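Local coordinates for protein N-acetylcysteine deacetylase (Bacillus subtilis, PDB 1YSJ) that probably removes the acetyl group from N-acetylcysteine with two divalent metal ions, releasing cysteine in the breakdown of S-(2-succino)cysteine, at residues A[298-302]-A[303-307]; A[105-109]-A[110-114]. The protein carries 1 engineered substitution. All coordinates share one frame; numbering follows the deposited sequence.

Contact 1 of 2, residues A[298-302]-A[303-307]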
ATOM      1  N   GLY A 298      11.760 -16.318  -7.966  1.00 36.33           N
ATOM      2  CA  GLY A 298      13.106 -16.555  -7.452  1.00 35.20           C
ATOM      3  C   GLY A 298      13.440 -15.697  -6.245  1.00 35.80           C
ATOM      4  O   GLY A 298      13.853 -16.218  -5.208  1.00 36.05           O
ATOM      5  N   ILE A 299      13.258 -14.384  -6.375  1.00 35.01           N
ATOM      6  CA  ILE A 299      13.520 -13.459  -5.267  1.00 34.21           C
ATOM      7  C   ILE A 299      12.688 -13.805  -4.028  1.00 34.36           C
ATOM      8  O   ILE A 299      13.218 -13.836  -2.920  1.00 34.03           O
ATOM      9  CB  ILE A 299      13.318 -11.967  -5.672  1.00 34.25           C
ATOM     10  CG1 ILE A 299      14.375 -11.549  -6.704  1.00 33.78           C
ATOM     11  CG2 ILE A 299      13.375 -11.056  -4.431  1.00 31.64           C
ATOM     12  CD1 ILE A 299      14.082 -10.246  -7.431  1.00 31.85           C
ATOM     13  N   ALA A 300      11.396 -14.072  -4.222  1.00 35.00           N
ATOM     14  CA  ALA A 300      10.500 -14.415  -3.109  1.00 34.87           C
ATOM     15  C   ALA A 300      10.958 -15.672  -2.367  1.00 34.55           C
ATOM     16  O   ALA A 300      10.950 -15.706  -1.134  1.00 34.09           O
ATOM     17  CB  ALA A 300       9.065 -14.569  -3.593  1.00 33.83           C
ATOM     18  N   ALA A 301      11.362 -16.692  -3.130  1.00 34.16           N
ATOM     19  CA  ALA A 301      11.856 -17.957  -2.577  1.00 34.07           C
ATOM     20  C   ALA A 301      13.127 -17.772  -1.751  1.00 34.45           C
ATOM     21  O   ALA A 301      13.368 -18.516  -0.799  1.00 34.94           O
ATOM     22  CB  ALA A 301      12.087 -18.970  -3.685  1.00 34.55           C
ATOM     23  N   GLY A 302      13.933 -16.780  -2.124  1.00 34.31           N
ATOM     24  CA  GLY A 302      15.116 -16.409  -1.361  1.00 34.11           C
ATOM     25  C   GLY A 302      14.776 -15.931   0.040  1.00 35.12           C
ATOM     26  O   GLY A 302      15.563 -16.110   0.971  1.00 35.47           O
ATOM     27  N   TYR A 303      13.592 -15.335   0.188  1.00 35.67           N
ATOM     28  CA  TYR A 303      13.135 -14.788   1.468  1.00 36.96           C
ATOM     29  C   TYR A 303      12.164 -15.697   2.233  1.00 37.81           C
ATOM     30  O   TYR A 303      11.529 -15.266   3.200  1.00 38.23           O
ATOM     31  CB  TYR A 303      12.537 -13.390   1.263  1.00 35.93           C
ATOM     32  CG  TYR A 303      13.589 -12.354   0.962  1.00 36.55           C
ATOM     33  CD1 TYR A 303      13.943 -12.052  -0.352  1.00 32.03           C
ATOM     34  CD2 TYR A 303      14.257 -11.695   1.994  1.00 37.21           C
ATOM     35  CE1 TYR A 303      14.925 -11.110  -0.632  1.00 33.98           C
ATOM     36  CE2 TYR A 303      15.240 -10.752   1.726  1.00 39.08           C
ATOM     37  CZ  TYR A 303      15.568 -10.463   0.413  1.00 36.98           C
ATOM     38  OH  TYR A 303      16.543  -9.527   0.151  1.00 40.14           O
ATOM     39  N   GLY A 304      12.068 -16.954   1.803  1.00 38.47           N
ATOM     40  CA  GLY A 304      11.175 -17.927   2.430  1.00 39.19           C
ATOM     41  C   GLY A 304       9.709 -17.648   2.154  1.00 39.74           C
ATOM     42  O   GLY A 304       8.829 -18.141   2.865  1.00 41.00           O
ATOM     43  N   ALA A 305       9.453 -16.852   1.119  1.00 39.09           N
ATOM     44  CA  ALA A 305       8.103 -16.465   0.729  1.00 38.49           C
ATOM     45  C   ALA A 305       7.777 -17.024  -0.652  1.00 39.40           C
ATOM     46  O   ALA A 305       8.648 -17.582  -1.324  1.00 39.65           O
ATOM     47  CB  ALA A 305       7.970 -14.946   0.739  1.00 37.06           C
ATOM     48  N   GLN A 306       6.521 -16.887  -1.067  1.00 39.62           N
ATOM     49  CA  GLN A 306       6.116 -17.286  -2.410  1.00 41.44           C
ATOM     50  C   GLN A 306       5.413 -16.150  -3.144  1.00 41.42           C
ATOM     51  O   GLN A 306       4.776 -15.291  -2.525  1.00 41.11           O
ATOM     52  CB  GLN A 306       5.252 -18.556  -2.387  1.00 40.67           C
ATOM     53  CG  GLN A 306       3.890 -18.412  -1.716  1.00 42.58           C
ATOM     54  CD  GLN A 306       3.025 -19.659  -1.864  1.00 44.24           C
ATOM     55  OE1 GLN A 306       1.953 -19.616  -2.474  1.00 42.48           O
ATOM     56  NE2 GLN A 306       3.490 -20.776  -1.308  1.00 46.39           N
ATOM     57  N   ALA A 307       5.549 -16.151  -4.465  1.00 41.74           N
ATOM     58  CA  ALA A 307       4.951 -15.124  -5.304  1.00 42.56           C
ATOM     59  C   ALA A 307       3.774 -15.669  -6.099  1.00 42.95           C
ATOM     60  O   ALA A 307       3.823 -16.788  -6.617  1.00 43.38           O
ATOM     61  CB  ALA A 307       5.997 -14.530  -6.241  1.00 42.45           C
TER
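The ring of Tyr-303 meets the carbonyl oxygen of Ile-299 at its edge, near the ring plane, with CD1 3.2 Å from that O, while CG2 of Ile-299 comes alongside CE1 of the tyrosine at 4.1 Å. With CG anti to its own carbonyl carbon (chi1 -72°), the tyrosine runs side by side with Ile-299, and both reach helix 226-237, where the phenol OH is hydrogen-bonded to NE2 of Gln-232. A leucine at this position would probably leave Gln-232 without that hydroxyl and open a gap beside Ala-228 and Ala-229. On the other flank, CB of Ala-300 packs against CB of Ala-307 at 4.1 Å, as the chain doubles back into its strand. The carbonyl of Ala-300 is gripped twice, from opposite faces of its plane: Ala-305 N donates at 2.9 Å and Tyr-303 N at 3.0 Å. A weaker bond joins Gly-304 N to Ala-301 O at 3.3 Å. Gly-304 has the positive phi (71°) that reverses the chain. Together, the bonds from Ala-305 to Ala-300 and from Gly-304 to Ala-301 define a Schellman motif, with Gly-304 as its C-prime residue, ending helix 282-302 before strand 306-320.

Contact 2 of 2, residues A[105-109]-A[110-114]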
ATOM      1  N   GLU A 105     -12.327  21.279 -18.647  1.00 42.98           N
ATOM      2  CA  GLU A 105     -11.687  22.066 -19.701  1.00 42.71           C
ATOM      3  C   GLU A 105     -11.142  23.396 -19.184  1.00 42.86           C
ATOM      4  O   GLU A 105     -11.827  24.107 -18.444  1.00 41.68           O
ATOM      5  CB  GLU A 105     -12.659  22.296 -20.860  1.00 43.02           C
ATOM      6  CG  GLU A 105     -12.062  23.066 -22.025  1.00 41.63           C
ATOM      7  CD  GLU A 105     -12.724  22.748 -23.343  1.00 43.62           C
ATOM      8  OE1 GLU A 105     -13.765  22.058 -23.343  1.00 42.41           O
ATOM      9  OE2 GLU A 105     -12.194  23.184 -24.387  1.00 42.67           O
ATOM     10  N   GLN A 106      -9.907  23.716 -19.583  1.00 42.59           N
ATOM     11  CA  GLN A 106      -9.242  24.961 -19.185  1.00 44.34           C
ATOM     12  C   GLN A 106      -8.736  25.787 -20.380  1.00 42.63           C
ATOM     13  O   GLN A 106      -7.724  26.479 -20.276  1.00 43.33           O
ATOM     14  CB  GLN A 106      -8.081  24.666 -18.226  1.00 43.71           C
ATOM     15  CG  GLN A 106      -8.492  24.174 -16.842  1.00 49.30           C
ATOM     16  CD  GLN A 106      -7.312  24.103 -15.875  1.00 48.98           C
ATOM     17  OE1 GLN A 106      -6.801  23.020 -15.576  1.00 53.39           O
ATOM     18  NE2 GLN A 106      -6.870  25.259 -15.392  1.00 48.61           N
ATOM     19  N   THR A 107      -9.449  25.725 -21.500  1.00 42.31           N
ATOM     20  CA  THR A 107      -9.030  26.408 -22.729  1.00 41.65           C
ATOM     21  C   THR A 107      -9.546  27.848 -22.843  1.00 42.26           C
ATOM     22  O   THR A 107      -8.909  28.693 -23.488  1.00 41.83           O
ATOM     23  CB  THR A 107      -9.500  25.638 -23.988  1.00 43.21           C
ATOM     24  OG1 THR A 107     -10.928  25.483 -23.956  1.00 42.29           O
ATOM     25  CG2 THR A 107      -8.836  24.268 -24.078  1.00 38.61           C
ATOM     26  N   ASN A 108     -10.695  28.104 -22.215  0.50 42.09           N
ATOM     27  CA  ASN A 108     -11.420  29.378 -22.321  0.50 41.84           C
ATOM     28  C   ASN A 108     -11.838  29.728 -23.757  0.50 41.41           C
ATOM     29  O   ASN A 108     -11.954  30.900 -24.114  0.50 42.14           O
ATOM     30  CB  ASN A 108     -10.642  30.528 -21.660  0.50 41.89           C
ATOM     31  CG  ASN A 108     -10.407  30.303 -20.170  0.50 42.08           C
ATOM     32  OD1 ASN A 108      -9.337  30.624 -19.647  0.50 40.17           O
ATOM     33  ND2 ASN A 108     -11.405  29.754 -19.479  0.50 39.69           N
ATOM     34  N   LEU A 109     -12.070  28.694 -24.565  1.00 41.55           N
ATOM     35  CA  LEU A 109     -12.536  28.854 -25.942  1.00 41.78           C
ATOM     36  C   LEU A 109     -14.033  29.161 -25.934  1.00 41.63           C
ATOM     37  O   LEU A 109     -14.731  28.770 -24.997  1.00 41.53           O
ATOM     38  CB  LEU A 109     -12.268  27.580 -26.750  1.00 41.49           C
ATOM     39  CG  LEU A 109     -10.828  27.264 -27.163  1.00 42.37           C
ATOM     40  CD1 LEU A 109     -10.699  25.798 -27.573  1.00 39.15           C
ATOM     41  CD2 LEU A 109     -10.339  28.189 -28.275  1.00 41.12           C
ATOM     42  N   PRO A 110     -14.538  29.849 -26.981  1.00 41.56           N
ATOM     43  CA  PRO A 110     -15.959  30.211 -27.002  1.00 41.03           C
ATOM     44  C   PRO A 110     -16.863  28.980 -27.084  1.00 40.27           C
ATOM     45  O   PRO A 110     -18.021  29.040 -26.679  1.00 39.97           O
ATOM     46  CB  PRO A 110     -16.093  31.048 -28.282  1.00 40.70           C
ATOM     47  CG  PRO A 110     -14.701  31.454 -28.637  1.00 42.04           C
ATOM     48  CD  PRO A 110     -13.845  30.317 -28.194  1.00 40.66           C
ATOM     49  N   PHE A 111     -16.316  27.882 -27.602  1.00 39.52           N
ATOM     50  CA  PHE A 111     -17.052  26.639 -27.802  1.00 39.51           C
ATOM     51  C   PHE A 111     -16.580  25.544 -26.842  1.00 40.21           C
ATOM     52  O   PHE A 111     -16.739  24.351 -27.120  1.00 41.02           O
ATOM     53  CB  PHE A 111     -16.919  26.177 -29.259  1.00 38.28           C
ATOM     54  CG  PHE A 111     -15.494  26.049 -29.730  1.00 39.95           C
ATOM     55  CD1 PHE A 111     -14.804  24.847 -29.587  1.00 38.84           C
ATOM     56  CD2 PHE A 111     -14.843  27.128 -30.321  1.00 34.15           C
ATOM     57  CE1 PHE A 111     -13.484  24.726 -30.019  1.00 37.89           C
ATOM     58  CE2 PHE A 111     -13.527  27.016 -30.758  1.00 36.36           C
ATOM     59  CZ  PHE A 111     -12.847  25.811 -30.608  1.00 37.12           C
ATOM     60  N   ALA A 112     -16.004  25.955 -25.714  1.00 40.42           N
ATOM     61  CA  ALA A 112     -15.533  25.020 -24.695  1.00 40.26           C
ATOM     62  C   ALA A 112     -16.694  24.224 -24.109  1.00 41.11           C
ATOM     63  O   ALA A 112     -17.837  24.692 -24.102  1.00 39.94           O
ATOM     64  CB  ALA A 112     -14.791  25.762 -23.595  1.00 40.10           C
ATOM     65  N   SER A 113     -16.393  23.020 -23.624  1.00 41.09           N
ATOM     66  CA  SER A 113     -17.396  22.156 -23.010  1.00 40.93           C
ATOM     67  C   SER A 113     -18.333  22.940 -22.104  1.00 41.74           C
ATOM     68  O   SER A 113     -17.890  23.691 -21.226  1.00 40.03           O
ATOM     69  CB  SER A 113     -16.727  21.039 -22.213  1.00 41.00           C
ATOM     70  OG  SER A 113     -17.673  20.343 -21.423  1.00 40.33           O
ATOM     71  N   LYS A 114     -19.629  22.764 -22.339  1.00 42.64           N
ATOM     72  CA  LYS A 114     -20.663  23.323 -21.476  1.00 44.14           C
ATOM     73  C   LYS A 114     -21.010  22.334 -20.359  1.00 43.38           C
ATOM     74  O   LYS A 114     -21.853  22.616 -19.506  1.00 43.29           O
ATOM     75  CB  LYS A 114     -21.899  23.707 -22.297  1.00 43.60           C
ATOM     76  CG  LYS A 114     -21.659  24.902 -23.210  1.00 45.85           C
ATOM     77  CD  LYS A 114     -22.930  25.363 -23.917  1.00 48.57           C
ATOM     78  CE  LYS A 114     -22.966  26.891 -24.053  1.00 56.63           C
ATOM     79  NZ  LYS A 114     -21.881  27.453 -24.918  1.00 55.73           N
TER
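A type I beta turn carries the chain from Leu-109 to Ala-112, closed by Ala-112 N donating to Leu-109 O at 3.2 Å. Residues 105-109 and 110-114 otherwise form an irregular loop, in which the carboxylate of Glu-105 bridges the two halves. The extended side chain, CG anti to the backbone N (chi1 -178°), carries OE1 across the loop to Ser-113 N at 2.8 Å, in a nearly straight bond (166°) that meets the carboxylate from above its plane. OE2 accepts from Thr-107 OG1 at 2.7 Å and also bonds His-42 NE2, so both oxygens are engaged and the group's rotation is fixed. CB of Ala-112 points toward residues 105-109 and rests 3.7 Å from Glu-105 CD. CB of Leu-109 sits over the centre of one face of the Phe-111 ring in a CH-pi contact, 4.2 Å from the centroid, and Leu-109 CD1 touches Phe-111 CZ at 3.7 Å. Phe-111 also packs on Arg-38 and Arg-39 and meets the ring of His-42, which ties this loop, between strand 91-97 and helix 124-139, to helix 28-43.

Contact 2 comes first along the chain and contact 1 much later, with their centres 53 Å apart and nearest atoms about 40 Å apart, so neither touches the other. Residues 105-114 belong to the part of the molecule built on the mixed eight-stranded sheet, the same part that carries the dinickel site; the Glu-105 side chain lies about 12 Å from those of the metal ligands Cys-122 and His-374. Residues 298-307 join a helix to an outermost strand of the separate four-stranded antiparallel sheet, away from the annotated sites. This division matches the M20 family plan of a metal-bearing catalytic domain and a smaller second domain. Each contact is a local turn of the chain within its own domain.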